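Local coordinates for YueI protein (Bacillus subtilis, PDB 2OHW) that is of unknown function and belongs to the DUF1694 family, folding as a single chain with helices packed around a four-stranded mixed beta-sheet, at residues N64-N70 against G105-D111; T42-R48 against D123-S129; A55-K60 against M84-V90. All coordinates share one frame. Numbering follows the deposited sequence.

Contact 1 of 3, residues N64-N70 against G105-D111; sequences NVTLLIN and GIVIAAD
Strand 65-70 runs antiparallel to strand 106-110. The short axes approach to 4.6 Å at 158°. Val65 faces Ala110, Leu67 faces Ile108 and Ile69 faces Ile106 as non-hydrogen-bonded pairs. Thr66-Ala109 and Leu68-Val107 are the hydrogen-bonded pairs. Each bonds twice: Thr66 N to Ala109 O 2.9 Å, Ala109 N to Thr66 O 3.0 Å, Leu68 N to Val107 O 2.8 Å, Val107 N to Leu68 O 2.9 Å. Asn70 N donates to Gly105 O at 2.9 Å. At the other end Asp111 N reaches Asn64 O weakly, at 3.1 Å. There a water donates to Asn64 OD1 (3.2 Å) and Asp111 OD1 (2.6 Å). The Asn70 side chain is satisfied outside the pair: OD1 accepts from Glu72 N and ND2 donates to Leu104 O. Leu67 (t, p) brings CD1 to 3.5 Å from Ile106 CG2, on the face packed against helix 75-87. Leu67 and Ile69 bond onward to strand 92-95. Gly105 and Ile106 both face Leu41 in a classic beta bulge. These are the two central strands of a mixed four-stranded alpha/beta sheet.

Contact 2 of 3, residues T42-R48 against D123-S129; sequences TKGQVLR and DDIYNRS
Two short helices meet here, 43-46 and 124-129. Gly44 lies near Ser129 (CA-CA 5.3 Å) and Gln45 near Ile125 (CA-CA 6.0 Å). Each helix has an N-cap. Thr42, chi1 p, accepts from Gln45 N at OG1 (3.0 Å). Gln45, m and t with chi3 -52°, returns OE1 to Thr42 N (3.0 Å), which completes a capping box. Asp123, also p, takes Tyr126 N on OD1 (2.9 Å). The caps are joined across the gap. Gln45 NE2 donates to Asp123 OD1 at 3.1 Å and also to Ile121 O. Thr42 OG1 donates to Ser129 OG at 2.7 Å. Ser129 (chi1 p) in turn donates from OG to Ile125 O at 2.6 Å, within its own helix. Gly44 has no side chain, and a CB there would clash with Ser129 CB. Ile125 (m, t) fills the middle, with CG2 3.6 Å from Gly44 C and CD1 3.6 Å from Arg48 CD. Tyr126, t, sets CD1 3.7 Å from Thr42 CG2 and sends its hydroxyl to Leu11 O. A water links Gly44 N (3.0 Å) to Ser129 O (3.1 Å). Arg48 bonds to Lys50 O and makes a cation-pi contact with Tyr52, whose hydroxyl bonds Asp123 OD2. The contact packs the C-terminal helix 124-129 on helix 43-46, which directly follows edge strand 37-42.

Contact 3 of 3, residues A55-K60 against M84-V90; sequences AEHELK and MASRYGV
Leu59 is the apolar centre between helix 53-60 and the end of helix 75-87. It is m, t and points at the other segment. Its CD2 lies 3.9 Å from Val90 CG1 and 4.5 Å from Ala85 CB. Its CB is 4.2 Å from Tyr88 CD2. Met84 (m, t) lies alongside, with CE 3.9 Å from Ala55 CB and SD 3.8 Å from Glu56 CB. The nearest backbone pairs are Glu56-Met84 and Leu59-Ala85, both 6.1 Å between CA atoms, and Lys60-Tyr88 at 5.7 Å. Further out, the Tyr88 ring, chi1 m, lies against Lys60. Lys60 CB stands 3.9 Å from the ring centroid and 8° off its normal, a CH-pi contact. The Lys60 chain then extends away in t, t, t. Polar groups close the edge. Glu56, t at chi1 and chi2, takes two donors on OE2: Tyr88 OH at 2.7 Å and Arg87 NH1 at 2.8 Å, the latter a salt bridge. Its OE1 pairs with Lys53. Tyr88 is the first residue to leave helical angles. Gly89, phi 74°, is C-prime, with Val90 N to Ala85 O at 2.9 Å and Gly89 N to Ser86 O at 3.1 Å. Val90 then turns back to touch Val65 of the sheet. This is helix-helix packing beside a beta-sheet, with a Schellman motif ending helix 75-87.

Contact 1 is the sheet centre, and the other two contacts lie around it. Contact 3 packs on it, their centres 11 Å apart. Val90 CG1 is 3.5 Å from Val65 O, Leu67 CD2 is 3.8 Å from Ala85 CB, and Ile108 CD1 is 3.9 Å from Leu59 CD2. Their segments alternate along the chain, in the order 55-60, 64-70, 84-90, 105-111. Contact 2 meets the Gly105 end of contact 1, with centres 17 Å apart. Ile106 CD1 touches Val46 CG2 at 3.8 Å, and Gly105 CA touches Lys43 CG at 3.8 Å. Contacts 2 and 3 do not touch; their nearest atoms are about 8 Å apart.

Contact 1 of 3, residues N64-N70 against G105-D111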
loop_
_atom_site.group_PDB
_atom_site.type_symbol
_atom_site.label_atom_id
_atom_site.label_comp_id
_atom_site.label_asym_id
_atom_site.label_seq_id
_atom_site.Cartn_x
_atom_site.Cartn_y
_atom_site.Cartn_z
ATOM N N ASN A 64 7.850 -12.669 6.052
ATOM C CA ASN A 64 7.409 -11.904 7.206
ATOM C C ASN A 64 6.875 -10.525 6.817
ATOM O O ASN A 64 7.346 -9.496 7.295
ATOM C CB ASN A 64 8.526 -11.827 8.255
ATOM C CG ASN A 64 8.933 -13.203 8.779
ATOM O OD1 ASN A 64 10.095 -13.429 9.118
ATOM N ND2 ASN A 64 7.980 -14.125 8.838
ATOM N N VAL A 65 5.902 -10.529 5.915
ATOM C CA VAL A 65 5.173 -9.311 5.583
ATOM C C VAL A 65 3.727 -9.455 6.030
ATOM O O VAL A 65 3.251 -10.567 6.300
ATOM C CB VAL A 65 5.230 -8.952 4.070
ATOM C CG1 VAL A 65 6.675 -8.722 3.609
ATOM C CG2 VAL A 65 4.517 -9.994 3.205
ATOM N N THR A 66 3.048 -8.316 6.105
ATOM C CA THR A 66 1.617 -8.266 6.372
ATOM C C THR A 66 0.946 -7.491 5.246
ATOM O O THR A 66 1.498 -6.514 4.741
ATOM C CB THR A 66 1.332 -7.583 7.717
ATOM O OG1 THR A 66 2.055 -8.260 8.760
ATOM C CG2 THR A 66 -0.161 -7.594 8.060
ATOM N N LEU A 67 -0.250 -7.927 4.879
ATOM C CA LEU A 67 -1.098 -7.170 3.976
ATOM C C LEU A 67 -1.995 -6.209 4.782
ATOM O O LEU A 67 -2.895 -6.645 5.513
ATOM C CB LEU A 67 -1.933 -8.140 3.131
ATOM C CG LEU A 67 -3.015 -7.499 2.267
ATOM C CD1 LEU A 67 -2.367 -6.638 1.206
ATOM C CD2 LEU A 67 -3.915 -8.565 1.639
ATOM N N LEU A 68 -1.729 -4.909 4.665
ATOM C CA LEU A 68 -2.517 -3.871 5.326
ATOM C C LEU A 68 -3.558 -3.350 4.328
ATOM O O LEU A 68 -3.211 -3.044 3.172
ATOM C CB LEU A 68 -1.620 -2.715 5.761
ATOM C CG LEU A 68 -0.444 -3.060 6.699
ATOM C CD1 LEU A 68 0.362 -1.809 7.029
ATOM C CD2 LEU A 68 -0.956 -3.707 7.983
ATOM N N ILE A 69 -4.817 -3.262 4.777
ATOM C CA ILE A 69 -5.943 -2.890 3.916
ATOM C C ILE A 69 -6.641 -1.694 4.540
ATOM O O ILE A 69 -6.951 -1.698 5.733
ATOM C CB ILE A 69 -6.934 -4.050 3.810
ATOM C CG1 ILE A 69 -6.279 -5.249 3.136
ATOM C CG2 ILE A 69 -8.195 -3.630 3.048
ATOM C CD1 ILE A 69 -6.983 -6.565 3.466
ATOM N N ASN A 70 -6.909 -0.677 3.731
ATOM C CA ASN A 70 -7.631 0.497 4.160
ATOM C C ASN A 70 -9.102 0.168 4.421
ATOM O O ASN A 70 -9.827 -0.168 3.492
ATOM C CB ASN A 70 -7.535 1.553 3.053
ATOM C CG ASN A 70 -8.043 2.893 3.479
ATOM O OD1 ASN A 70 -8.960 2.991 4.300
ATOM N ND2 ASN A 70 -7.468 3.948 2.907
ATOM N N GLY A 105 -4.817 2.214 -0.692
ATOM C CA GLY A 105 -5.809 1.165 -0.443
ATOM C C GLY A 105 -5.207 -0.068 0.197
ATOM O O GLY A 105 -5.809 -0.678 1.070
ATOM N N ILE A 106 -4.009 -0.434 -0.240
ATOM C CA ILE A 106 -3.329 -1.622 0.254
ATOM C C ILE A 106 -1.866 -1.268 0.419
ATOM O O ILE A 106 -1.307 -0.525 -0.411
ATOM C CB ILE A 106 -3.510 -2.810 -0.735
ATOM C CG1 ILE A 106 -4.836 -3.519 -0.430
ATOM C CG2 ILE A 106 -2.292 -3.724 -0.771
ATOM C CD1 ILE A 106 -5.229 -4.538 -1.446
ATOM N N VAL A 107 -1.273 -1.731 1.519
ATOM C CA VAL A 107 0.175 -1.611 1.730
ATOM C C VAL A 107 0.686 -2.978 2.164
ATOM O O VAL A 107 0.148 -3.568 3.099
ATOM C CB VAL A 107 0.513 -0.571 2.824
ATOM C CG1 VAL A 107 2.003 -0.565 3.146
ATOM C CG2 VAL A 107 0.064 0.831 2.404
ATOM N N ILE A 108 1.698 -3.487 1.468
ATOM C CA ILE A 108 2.400 -4.685 1.900
ATOM C C ILE A 108 3.618 -4.209 2.665
ATOM O O ILE A 108 4.471 -3.518 2.101
ATOM C CB ILE A 108 2.795 -5.591 0.717
ATOM C CG1 ILE A 108 1.533 -6.032 -0.042
ATOM C CG2 ILE A 108 3.596 -6.823 1.207
ATOM C CD1 ILE A 108 1.759 -6.724 -1.391
ATOM N N ALA A 109 3.677 -4.537 3.952
ATOM C CA ALA A 109 4.742 -4.039 4.831
ATOM C C ALA A 109 5.499 -5.195 5.446
ATOM O O ALA A 109 4.895 -6.146 5.948
ATOM C CB ALA A 109 4.155 -3.160 5.926
ATOM N N ALA A 110 6.820 -5.093 5.423
ATOM C CA ALA A 110 7.688 -6.063 6.087
ATOM C C ALA A 110 7.785 -5.775 7.583
ATOM O O ALA A 110 7.472 -4.673 8.052
ATOM C CB ALA A 110 9.069 -6.055 5.451
ATOM N N ASP A 111 8.237 -6.765 8.348
ATOM C CA ASP A 111 8.341 -6.568 9.798
ATOM C C ASP A 111 9.675 -5.919 10.191
ATOM O O ASP A 111 9.886 -5.583 11.365
ATOM C CB ASP A 111 8.100 -7.884 10.556
ATOM C CG ASP A 111 9.172 -8.913 10.296
ATOM O OD1 ASP A 111 9.871 -8.804 9.275
ATOM O OD2 ASP A 111 9.316 -9.847 11.121
HETATM O O HOH W 1 11.636 -10.673 9.396
#

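Contact 2 of 3, residues T42-R48 against D123-S129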
loop_
_atom_site.group_PDB
_atom_site.type_symbol
_atom_site.label_atom_id
_atom_site.label_comp_id
_atom_site.label_asym_id
_atom_site.label_seq_id
_atom_site.Cartn_x
_atom_site.Cartn_y
_atom_site.Cartn_z
ATOM N N THR A 42 -2.920 2.469 -4.731
ATOM C CA THR A 42 -3.925 3.475 -4.395
ATOM C C THR A 42 -5.294 2.806 -4.265
ATOM O O THR A 42 -5.512 1.685 -4.765
ATOM C CB THR A 42 -4.055 4.574 -5.468
ATOM O OG1 THR A 42 -4.597 4.012 -6.672
ATOM C CG2 THR A 42 -2.713 5.240 -5.739
ATOM N N LYS A 43 -6.227 3.501 -3.612
ATOM C CA LYS A 43 -7.616 3.020 -3.579
ATOM C C LYS A 43 -8.141 2.783 -4.998
ATOM O O LYS A 43 -8.796 1.777 -5.263
ATOM C CB LYS A 43 -8.510 3.974 -2.790
ATOM C CG LYS A 43 -8.266 3.931 -1.290
ATOM C CD LYS A 43 -9.032 5.040 -0.547
ATOM C CE LYS A 43 -10.514 4.966 -0.841
ATOM N NZ LYS A 43 -11.085 3.709 -0.302
ATOM N N GLY A 44 -7.817 3.691 -5.916
ATOM C CA GLY A 44 -8.263 3.533 -7.296
ATOM C C GLY A 44 -7.749 2.258 -7.944
ATOM O O GLY A 44 -8.475 1.588 -8.659
ATOM N N GLN A 45 -6.481 1.923 -7.692
ATOM C CA GLN A 45 -5.930 0.659 -8.184
ATOM C C GLN A 45 -6.609 -0.541 -7.533
ATOM O O GLN A 45 -6.907 -1.543 -8.200
ATOM C CB GLN A 45 -4.411 0.636 -7.973
ATOM C CG GLN A 45 -3.691 1.652 -8.843
ATOM C CD GLN A 45 -2.193 1.663 -8.576
ATOM O OE1 GLN A 45 -1.761 1.779 -7.433
ATOM N NE2 GLN A 45 -1.391 1.544 -9.644
ATOM N N VAL A 46 -6.853 -0.483 -6.226
ATOM C CA VAL A 46 -7.517 -1.633 -5.587
ATOM C C VAL A 46 -8.916 -1.853 -6.195
ATOM O O VAL A 46 -9.395 -2.994 -6.291
ATOM C CB VAL A 46 -7.574 -1.474 -4.055
ATOM C CG1 VAL A 46 -8.417 -2.580 -3.408
ATOM C CG2 VAL A 46 -6.165 -1.506 -3.500
ATOM N N LEU A 47 -9.557 -0.761 -6.602
ATOM C CA LEU A 47 -10.912 -0.835 -7.170
ATOM C C LEU A 47 -10.948 -1.383 -8.593
ATOM O O LEU A 47 -12.036 -1.646 -9.124
ATOM C CB LEU A 47 -11.591 0.535 -7.101
ATOM C CG LEU A 47 -11.957 1.047 -5.698
ATOM C CD1 LEU A 47 -12.255 2.550 -5.692
ATOM C CD2 LEU A 47 -13.091 0.251 -5.056
ATOM N N ARG A 48 -9.785 -1.580 -9.214
ATOM C CA ARG A 48 -9.723 -2.171 -10.554
ATOM C C ARG A 48 -10.258 -3.605 -10.500
ATOM O O ARG A 48 -9.919 -4.368 -9.589
ATOM C CB ARG A 48 -8.293 -2.138 -11.104
ATOM C CG ARG A 48 -8.190 -2.494 -12.585
ATOM C CD ARG A 48 -6.740 -2.599 -13.043
ATOM N NE ARG A 48 -6.144 -3.904 -12.769
ATOM C CZ ARG A 48 -5.018 -4.347 -13.324
ATOM N NH1 ARG A 48 -4.352 -3.594 -14.187
ATOM N NH2 ARG A 48 -4.557 -5.556 -13.024
ATOM N N ASP A 123 0.907 3.082 -13.586
ATOM C CA ASP A 123 -0.037 2.902 -14.688
ATOM C C ASP A 123 -1.000 4.088 -14.744
ATOM O O ASP A 123 -0.931 4.985 -13.894
ATOM C CB ASP A 123 -0.736 1.511 -14.629
ATOM C CG ASP A 123 -1.724 1.351 -13.462
ATOM O OD1 ASP A 123 -1.841 2.245 -12.607
ATOM O OD2 ASP A 123 -2.422 0.305 -13.417
ATOM N N ASP A 124 -1.893 4.114 -15.731
ATOM C CA ASP A 124 -2.832 5.234 -15.844
ATOM C C ASP A 124 -3.762 5.402 -14.633
ATOM O O ASP A 124 -4.132 6.526 -14.276
ATOM C CB ASP A 124 -3.662 5.124 -17.138
ATOM C CG ASP A 124 -4.533 3.875 -17.188
ATOM O OD1 ASP A 124 -4.296 2.913 -16.417
ATOM O OD2 ASP A 124 -5.475 3.851 -18.024
ATOM N N ILE A 125 -4.144 4.291 -14.001
ATOM C CA ILE A 125 -4.961 4.365 -12.798
ATOM C C ILE A 125 -4.210 5.043 -11.644
ATOM O O ILE A 125 -4.779 5.874 -10.926
ATOM C CB ILE A 125 -5.487 2.981 -12.368
ATOM C CG1 ILE A 125 -6.270 2.347 -13.514
ATOM C CG2 ILE A 125 -6.381 3.117 -11.140
ATOM C CD1 ILE A 125 -6.819 0.967 -13.214
ATOM N N TYR A 126 -2.926 4.729 -11.477
ATOM C CA TYR A 126 -2.132 5.412 -10.455
ATOM C C TYR A 126 -2.157 6.915 -10.667
ATOM O O TYR A 126 -2.439 7.681 -9.739
ATOM C CB TYR A 126 -0.674 4.943 -10.458
ATOM C CG TYR A 126 0.103 5.515 -9.293
ATOM C CD1 TYR A 126 0.098 4.873 -8.067
ATOM C CD2 TYR A 126 0.809 6.723 -9.408
ATOM C CE1 TYR A 126 0.785 5.382 -6.969
ATOM C CE2 TYR A 126 1.499 7.245 -8.322
ATOM C CZ TYR A 126 1.480 6.569 -7.111
ATOM O OH TYR A 126 2.143 7.059 -6.013
ATOM N N ASN A 127 -1.863 7.321 -11.899
ATOM C CA ASN A 127 -1.732 8.736 -12.224
ATOM C C ASN A 127 -3.040 9.477 -12.002
ATOM O O ASN A 127 -3.036 10.627 -11.591
ATOM C CB ASN A 127 -1.271 8.903 -13.671
ATOM C CG ASN A 127 0.133 8.386 -13.897
ATOM O OD1 ASN A 127 0.952 8.330 -12.969
ATOM N ND2 ASN A 127 0.431 8.010 -15.136
ATOM N N ARG A 128 -4.159 8.804 -12.246
ATOM C CA ARG A 128 -5.459 9.463 -12.154
ATOM C C ARG A 128 -6.024 9.433 -10.737
ATOM O O ARG A 128 -6.817 10.298 -10.359
ATOM C CB ARG A 128 -6.451 8.847 -13.144
ATOM C CG ARG A 128 -6.032 8.983 -14.608
ATOM C CD ARG A 128 -7.198 8.785 -15.564
ATOM N NE ARG A 128 -6.769 8.186 -16.829
ATOM C CZ ARG A 128 -7.137 6.978 -17.251
ATOM N NH1 ARG A 128 -7.964 6.237 -16.522
ATOM N NH2 ARG A 128 -6.687 6.513 -18.411
ATOM N N SER A 129 -5.602 8.453 -9.940
ATOM C CA SER A 129 -6.187 8.246 -8.619
ATOM C C SER A 129 -5.376 8.739 -7.425
ATOM O O SER A 129 -5.935 8.974 -6.360
ATOM C CB SER A 129 -6.488 6.756 -8.433
ATOM O OG SER A 129 -5.283 6.006 -8.367
HETATM O O HOH W 2 -7.208 6.502 -4.923
HETATM O O HOH W 3 -4.454 -1.057 -15.831
#

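Contact 3 of 3, residues A55-K60 against M84-V90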
loop_
_atom_site.group_PDB
_atom_site.type_symbol
_atom_site.label_atom_id
_atom_site.label_comp_id
_atom_site.label_asym_id
_atom_site.label_seq_id
_atom_site.Cartn_x
_atom_site.Cartn_y
_atom_site.Cartn_z
ATOM N N ALA A 55 1.132 -7.260 -7.205
ATOM C CA ALA A 55 0.926 -7.464 -5.768
ATOM C C ALA A 55 1.062 -8.934 -5.427
ATOM O O ALA A 55 1.660 -9.271 -4.405
ATOM C CB ALA A 55 -0.439 -6.936 -5.323
ATOM N N GLU A 56 0.522 -9.802 -6.280
ATOM C CA GLU A 56 0.666 -11.245 -6.050
ATOM C C GLU A 56 2.142 -11.632 -6.011
ATOM O O GLU A 56 2.559 -12.423 -5.176
ATOM C CB GLU A 56 -0.091 -12.090 -7.078
ATOM C CG GLU A 56 0.043 -13.595 -6.772
ATOM C CD GLU A 56 -1.070 -14.472 -7.306
ATOM O OE1 GLU A 56 -1.837 -14.032 -8.193
ATOM O OE2 GLU A 56 -1.148 -15.632 -6.839
ATOM N N HIS A 57 2.936 -11.054 -6.908
ATOM C CA HIS A 57 4.357 -11.349 -6.923
ATOM C C HIS A 57 5.029 -11.038 -5.594
ATOM O O HIS A 57 5.851 -11.825 -5.098
ATOM C CB HIS A 57 5.059 -10.578 -8.047
ATOM C CG HIS A 57 6.524 -10.866 -8.129
ATOM N ND1 HIS A 57 7.469 -10.108 -7.475
ATOM C CD2 HIS A 57 7.198 -11.880 -8.723
ATOM C CE1 HIS A 57 8.672 -10.614 -7.701
ATOM N NE2 HIS A 57 8.530 -11.694 -8.449
ATOM N N GLU A 58 4.708 -9.875 -5.032
ATOM C CA GLU A 58 5.284 -9.456 -3.763
ATOM C C GLU A 58 4.812 -10.324 -2.595
ATOM O O GLU A 58 5.582 -10.611 -1.678
ATOM C CB GLU A 58 4.998 -7.971 -3.486
ATOM C CG GLU A 58 5.738 -6.985 -4.421
ATOM C CD GLU A 58 7.239 -7.263 -4.574
ATOM O OE1 GLU A 58 7.932 -7.559 -3.568
ATOM O OE2 GLU A 58 7.736 -7.172 -5.718
ATOM N N LEU A 59 3.549 -10.742 -2.616
ATOM C CA LEU A 59 3.068 -11.651 -1.571
ATOM C C LEU A 59 3.731 -13.032 -1.651
ATOM O O LEU A 59 4.059 -13.648 -0.627
ATOM C CB LEU A 59 1.548 -11.767 -1.630
ATOM C CG LEU A 59 0.807 -10.476 -1.317
ATOM C CD1 LEU A 59 -0.617 -10.609 -1.765
ATOM C CD2 LEU A 59 0.868 -10.143 0.167
ATOM N N LYS A 60 3.928 -13.495 -2.880
ATOM C CA LYS A 60 4.532 -14.799 -3.153
ATOM C C LYS A 60 6.007 -14.838 -2.747
ATOM O O LYS A 60 6.521 -15.884 -2.356
ATOM C CB LYS A 60 4.397 -15.073 -4.654
ATOM C CG LYS A 60 4.970 -16.383 -5.149
ATOM C CD LYS A 60 4.714 -16.545 -6.636
ATOM C CE LYS A 60 5.215 -17.905 -7.124
ATOM N NZ LYS A 60 6.695 -18.056 -6.976
ATOM N N MET A 84 -5.063 -13.900 -2.238
ATOM C CA MET A 84 -3.649 -13.972 -2.636
ATOM C C MET A 84 -2.773 -14.100 -1.398
ATOM O O MET A 84 -1.851 -14.929 -1.361
ATOM C CB MET A 84 -3.224 -12.717 -3.405
ATOM C CG MET A 84 -3.885 -12.465 -4.745
ATOM S SD MET A 84 -3.282 -10.885 -5.499
ATOM C CE MET A 84 -2.518 -10.071 -4.124
ATOM N N ALA A 85 -3.045 -13.281 -0.376
ATOM C CA ALA A 85 -2.255 -13.306 0.862
ATOM C C ALA A 85 -2.329 -14.693 1.511
ATOM O O ALA A 85 -1.305 -15.292 1.838
ATOM C CB ALA A 85 -2.713 -12.201 1.842
ATOM N N SER A 86 -3.535 -15.218 1.687
ATOM C CA SER A 86 -3.677 -16.506 2.352
ATOM C C SER A 86 -2.996 -17.634 1.588
ATOM O O SER A 86 -2.434 -18.550 2.209
ATOM C CB SER A 86 -5.156 -16.791 2.628
ATOM O OG SER A 86 -5.643 -15.820 3.545
ATOM N N ARG A 87 -3.029 -17.543 0.256
ATOM C CA ARG A 87 -2.381 -18.516 -0.627
ATOM C C ARG A 87 -0.897 -18.693 -0.272
ATOM O O ARG A 87 -0.354 -19.794 -0.377
ATOM C CB ARG A 87 -2.518 -18.059 -2.082
ATOM C CG ARG A 87 -1.913 -18.975 -3.154
ATOM C CD ARG A 87 -2.296 -18.468 -4.553
ATOM N NE ARG A 87 -3.746 -18.286 -4.667
ATOM C CZ ARG A 87 -4.358 -17.308 -5.338
ATOM N NH1 ARG A 87 -3.662 -16.377 -5.987
ATOM N NH2 ARG A 87 -5.682 -17.257 -5.350
ATOM N N TYR A 88 -0.255 -17.607 0.155
ATOM C CA TYR A 88 1.177 -17.609 0.437
ATOM C C TYR A 88 1.509 -17.465 1.925
ATOM O O TYR A 88 2.656 -17.202 2.302
ATOM C CB TYR A 88 1.870 -16.519 -0.417
ATOM C CG TYR A 88 1.584 -16.682 -1.887
ATOM C CD1 TYR A 88 2.078 -17.792 -2.588
ATOM C CD2 TYR A 88 0.791 -15.766 -2.577
ATOM C CE1 TYR A 88 1.805 -17.972 -3.923
ATOM C CE2 TYR A 88 0.512 -15.944 -3.919
ATOM C CZ TYR A 88 1.029 -17.052 -4.579
ATOM O OH TYR A 88 0.757 -17.229 -5.914
ATOM N N GLY A 89 0.500 -17.646 2.785
ATOM C CA GLY A 89 0.732 -17.625 4.222
ATOM C C GLY A 89 0.982 -16.250 4.804
ATOM O O GLY A 89 1.623 -16.133 5.858
ATOM N N VAL A 90 0.457 -15.217 4.132
ATOM C CA VAL A 90 0.640 -13.838 4.576
ATOM C C VAL A 90 -0.589 -13.385 5.358
ATOM O O VAL A 90 -1.707 -13.445 4.834
ATOM C CB VAL A 90 0.856 -12.887 3.366
ATOM C CG1 VAL A 90 0.906 -11.405 3.806
ATOM C CG2 VAL A 90 2.127 -13.244 2.620
#